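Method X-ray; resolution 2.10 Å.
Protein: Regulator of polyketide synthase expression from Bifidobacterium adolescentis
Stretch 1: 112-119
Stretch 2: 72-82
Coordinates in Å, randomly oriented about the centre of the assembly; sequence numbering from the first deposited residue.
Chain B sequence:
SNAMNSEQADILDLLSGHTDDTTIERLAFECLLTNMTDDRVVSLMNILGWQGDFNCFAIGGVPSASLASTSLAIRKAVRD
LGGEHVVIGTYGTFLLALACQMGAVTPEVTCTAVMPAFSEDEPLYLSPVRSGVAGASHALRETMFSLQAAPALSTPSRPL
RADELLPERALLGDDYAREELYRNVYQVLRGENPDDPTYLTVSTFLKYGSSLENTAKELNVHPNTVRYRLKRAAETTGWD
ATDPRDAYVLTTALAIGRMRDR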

# COMPACT_ATOMS: atom_id res chain seq x y z
N THR B 112 5.11 -13.10 30.59
CA THR B 112 5.42 -13.53 31.94
C THR B 112 6.31 -14.76 31.94
O THR B 112 7.24 -14.86 32.74
CB THR B 112 4.15 -13.84 32.76
OG1 THR B 112 3.45 -12.61 33.02
CG2 THR B 112 4.52 -14.48 34.10
N ALA B 113 6.01 -15.70 31.04
CA ALA B 113 6.75 -16.96 30.97
C ALA B 113 8.21 -16.76 30.56
O ALA B 113 9.08 -17.52 31.00
CB ALA B 113 6.06 -17.94 30.01
N VAL B 114 8.50 -15.76 29.72
CA VAL B 114 9.87 -15.58 29.23
C VAL B 114 10.67 -14.48 29.93
O VAL B 114 11.87 -14.32 29.70
CB VAL B 114 9.92 -15.36 27.70
CG1 VAL B 114 9.22 -16.51 26.99
CG2 VAL B 114 9.31 -14.01 27.33
N MSE B 115 10.00 -13.73 30.79
CA MSE B 115 10.66 -12.60 31.45
C MSE B 115 12.02 -12.92 32.08
O MSE B 115 12.94 -12.11 31.97
CB MSE B 115 9.74 -11.97 32.48
CG MSE B 115 8.77 -11.01 31.88
SE MSE B 115 8.01 -9.84 33.22
CE MSE B 115 9.66 -9.26 34.07
N PRO B 116 12.15 -14.08 32.73
CA PRO B 116 13.41 -14.41 33.40
C PRO B 116 14.59 -14.51 32.43
O PRO B 116 15.73 -14.32 32.84
CB PRO B 116 13.13 -15.77 34.04
CG PRO B 116 11.65 -15.83 34.18
CD PRO B 116 11.11 -15.09 32.99
N ALA B 117 14.32 -14.80 31.16
CA ALA B 117 15.39 -14.90 30.18
C ALA B 117 15.87 -13.53 29.66
O ALA B 117 16.73 -13.47 28.78
CB ALA B 117 14.95 -15.77 29.01
N PHE B 118 15.30 -12.45 30.20
CA PHE B 118 15.69 -11.10 29.77
C PHE B 118 16.26 -10.34 30.95
O PHE B 118 15.75 -10.42 32.07
CB PHE B 118 14.51 -10.31 29.18
CG PHE B 118 14.07 -10.78 27.83
CD1 PHE B 118 14.69 -10.32 26.68
CD2 PHE B 118 13.02 -11.69 27.70
CE1 PHE B 118 14.29 -10.77 25.41
CE2 PHE B 118 12.61 -12.14 26.45
CZ PHE B 118 13.25 -11.67 25.30
N SER B 119 17.33 -9.59 30.71
CA SER B 119 17.97 -8.83 31.77
C SER B 119 17.01 -7.90 32.48
O SER B 119 16.25 -7.16 31.85
CB SER B 119 19.16 -8.03 31.22
OG SER B 119 19.56 -7.07 32.17
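Stretch 2 (72-82) LAIRKAVRDLG

What shape does stretch 2 take as it meets stretch 1? It is the end of a helix that begins earlier in the chain and runs through Asp-80, held by i to i+4 backbone hydrogen bonds such as Ala-77 N to Ala-73 O at 3.0 Å; Leu-81 is the first residue to leave helical angles. Stretch 1 enters as the last part of a helix, passes through a 3-10 segment at 115-117, and finishes extended. The two run in opposite senses: Ala-113 has its CA 6.2 Å from the CA of Ala-77, whereas further along, the CA of Ala-117 is 6.5 Å from the CA of Ala-73.

What does the first turn of stretch 1 rest on? Ala-113 points toward stretch 2, and its CB lies 4.1 Å from the CB of Ala-77 and 4.4 Å from CD1 of Leu-81, just past the end of the helix. Val-114, buried, packs more tightly: its CG1 is 3.6 Å from the CB of Ala-77 and 4.0 Å from the CA of Ile-74. That second approach brings the valine methyl right up to the helix backbone.

How does the 3-10 segment keep contact? Met-115, a selenomethionine, and Pro-116 make none, but the turn, with Ala-117 N hydrogen-bonded to Val-114 O at 2.9 Å, returns Ala-117 to the interface. Its CB meets the CB of Ala-73 at 3.7 Å, a methyl-to-methyl contact between two small residues.

What closes the contact at its far end? Phe-118 sets off sideways, yet the end of its ring comes nearer, placing CZ 3.8 Å from CD1 of Ile-74, which approaches the ring obliquely. Ser-119 is out of reach. No hydrogen bond or salt bridge links the stretches, so their 271 Å² of buried surface rests on apolar packing.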

# COMPACT_ATOMS: atom_id res chain seq x y z
N LEU B 72 16.51 -20.44 23.70
CA LEU B 72 16.06 -21.75 24.13
C LEU B 72 14.88 -21.60 25.08
O LEU B 72 13.86 -22.28 24.94
CB LEU B 72 17.19 -22.51 24.81
CG LEU B 72 16.80 -23.87 25.39
CD1 LEU B 72 16.11 -24.71 24.32
CD2 LEU B 72 18.02 -24.59 25.96
N ALA B 73 15.04 -20.70 26.04
CA ALA B 73 13.99 -20.39 26.99
C ALA B 73 12.70 -19.98 26.28
O ALA B 73 11.63 -20.46 26.62
CB ALA B 73 14.44 -19.30 27.93
N ILE B 74 12.79 -19.09 25.29
CA ILE B 74 11.60 -18.62 24.58
C ILE B 74 10.94 -19.72 23.75
O ILE B 74 9.72 -19.88 23.76
CB ILE B 74 11.92 -17.42 23.67
CG1 ILE B 74 12.44 -16.24 24.49
CG2 ILE B 74 10.69 -17.00 22.88
CD1 ILE B 74 12.81 -15.03 23.64
N ARG B 75 11.73 -20.49 23.00
CA ARG B 75 11.14 -21.59 22.25
C ARG B 75 10.45 -22.60 23.16
O ARG B 75 9.39 -23.12 22.83
CB ARG B 75 12.15 -22.26 21.33
CG ARG B 75 12.73 -21.29 20.30
CD ARG B 75 13.57 -22.00 19.23
NE ARG B 75 14.31 -21.02 18.44
CZ ARG B 75 13.81 -20.34 17.41
NH1 ARG B 75 12.56 -20.57 17.02
NH2 ARG B 75 14.56 -19.45 16.77
N LYS B 76 11.04 -22.87 24.32
CA LYS B 76 10.44 -23.81 25.26
C LYS B 76 9.12 -23.26 25.83
O LYS B 76 8.13 -23.99 25.97
CB LYS B 76 11.41 -24.13 26.40
CG LYS B 76 10.76 -24.95 27.52
CD LYS B 76 11.69 -25.15 28.71
CE LYS B 76 10.98 -25.87 29.85
NZ LYS B 76 10.47 -27.21 29.43
N ALA B 77 9.11 -21.98 26.15
CA ALA B 77 7.93 -21.37 26.73
C ALA B 77 6.78 -21.39 25.73
O ALA B 77 5.64 -21.72 26.08
CB ALA B 77 8.21 -19.95 27.20
N VAL B 78 7.08 -21.06 24.48
CA VAL B 78 6.07 -21.08 23.42
C VAL B 78 5.54 -22.51 23.25
O VAL B 78 4.33 -22.72 23.16
CB VAL B 78 6.65 -20.53 22.09
CG1 VAL B 78 5.78 -20.93 20.89
CG2 VAL B 78 6.81 -19.02 22.17
N ARG B 79 6.45 -23.48 23.22
CA ARG B 79 6.08 -24.89 23.14
C ARG B 79 5.17 -25.29 24.31
O ARG B 79 4.10 -25.87 24.11
CB ARG B 79 7.35 -25.75 23.14
CG ARG B 79 7.14 -27.20 22.76
CD ARG B 79 8.25 -27.68 21.81
NE ARG B 79 9.59 -27.32 22.27
CZ ARG B 79 10.51 -26.69 21.53
NH1 ARG B 79 11.70 -26.41 22.04
NH2 ARG B 79 10.24 -26.33 20.28
N ASP B 80 5.59 -24.95 25.53
CA ASP B 80 4.82 -25.30 26.73
C ASP B 80 3.41 -24.69 26.74
O ASP B 80 2.52 -25.19 27.43
CB ASP B 80 5.55 -24.87 28.01
CG ASP B 80 6.79 -25.71 28.30
OD1 ASP B 80 7.02 -26.70 27.59
OD2 ASP B 80 7.53 -25.35 29.24
N LEU B 81 3.21 -23.61 25.98
CA LEU B 81 1.92 -22.94 25.95
C LEU B 81 1.09 -23.36 24.74
O LEU B 81 0.06 -22.76 24.44
CB LEU B 81 2.10 -21.42 25.96
CG LEU B 81 2.52 -20.81 27.29
CD1 LEU B 81 3.24 -19.48 27.07
CD2 LEU B 81 1.31 -20.64 28.23
N GLY B 82 1.56 -24.39 24.04
CA GLY B 82 0.82 -24.96 22.92
C GLY B 82 1.07 -24.32 21.55
O GLY B 82 0.29 -24.54 20.62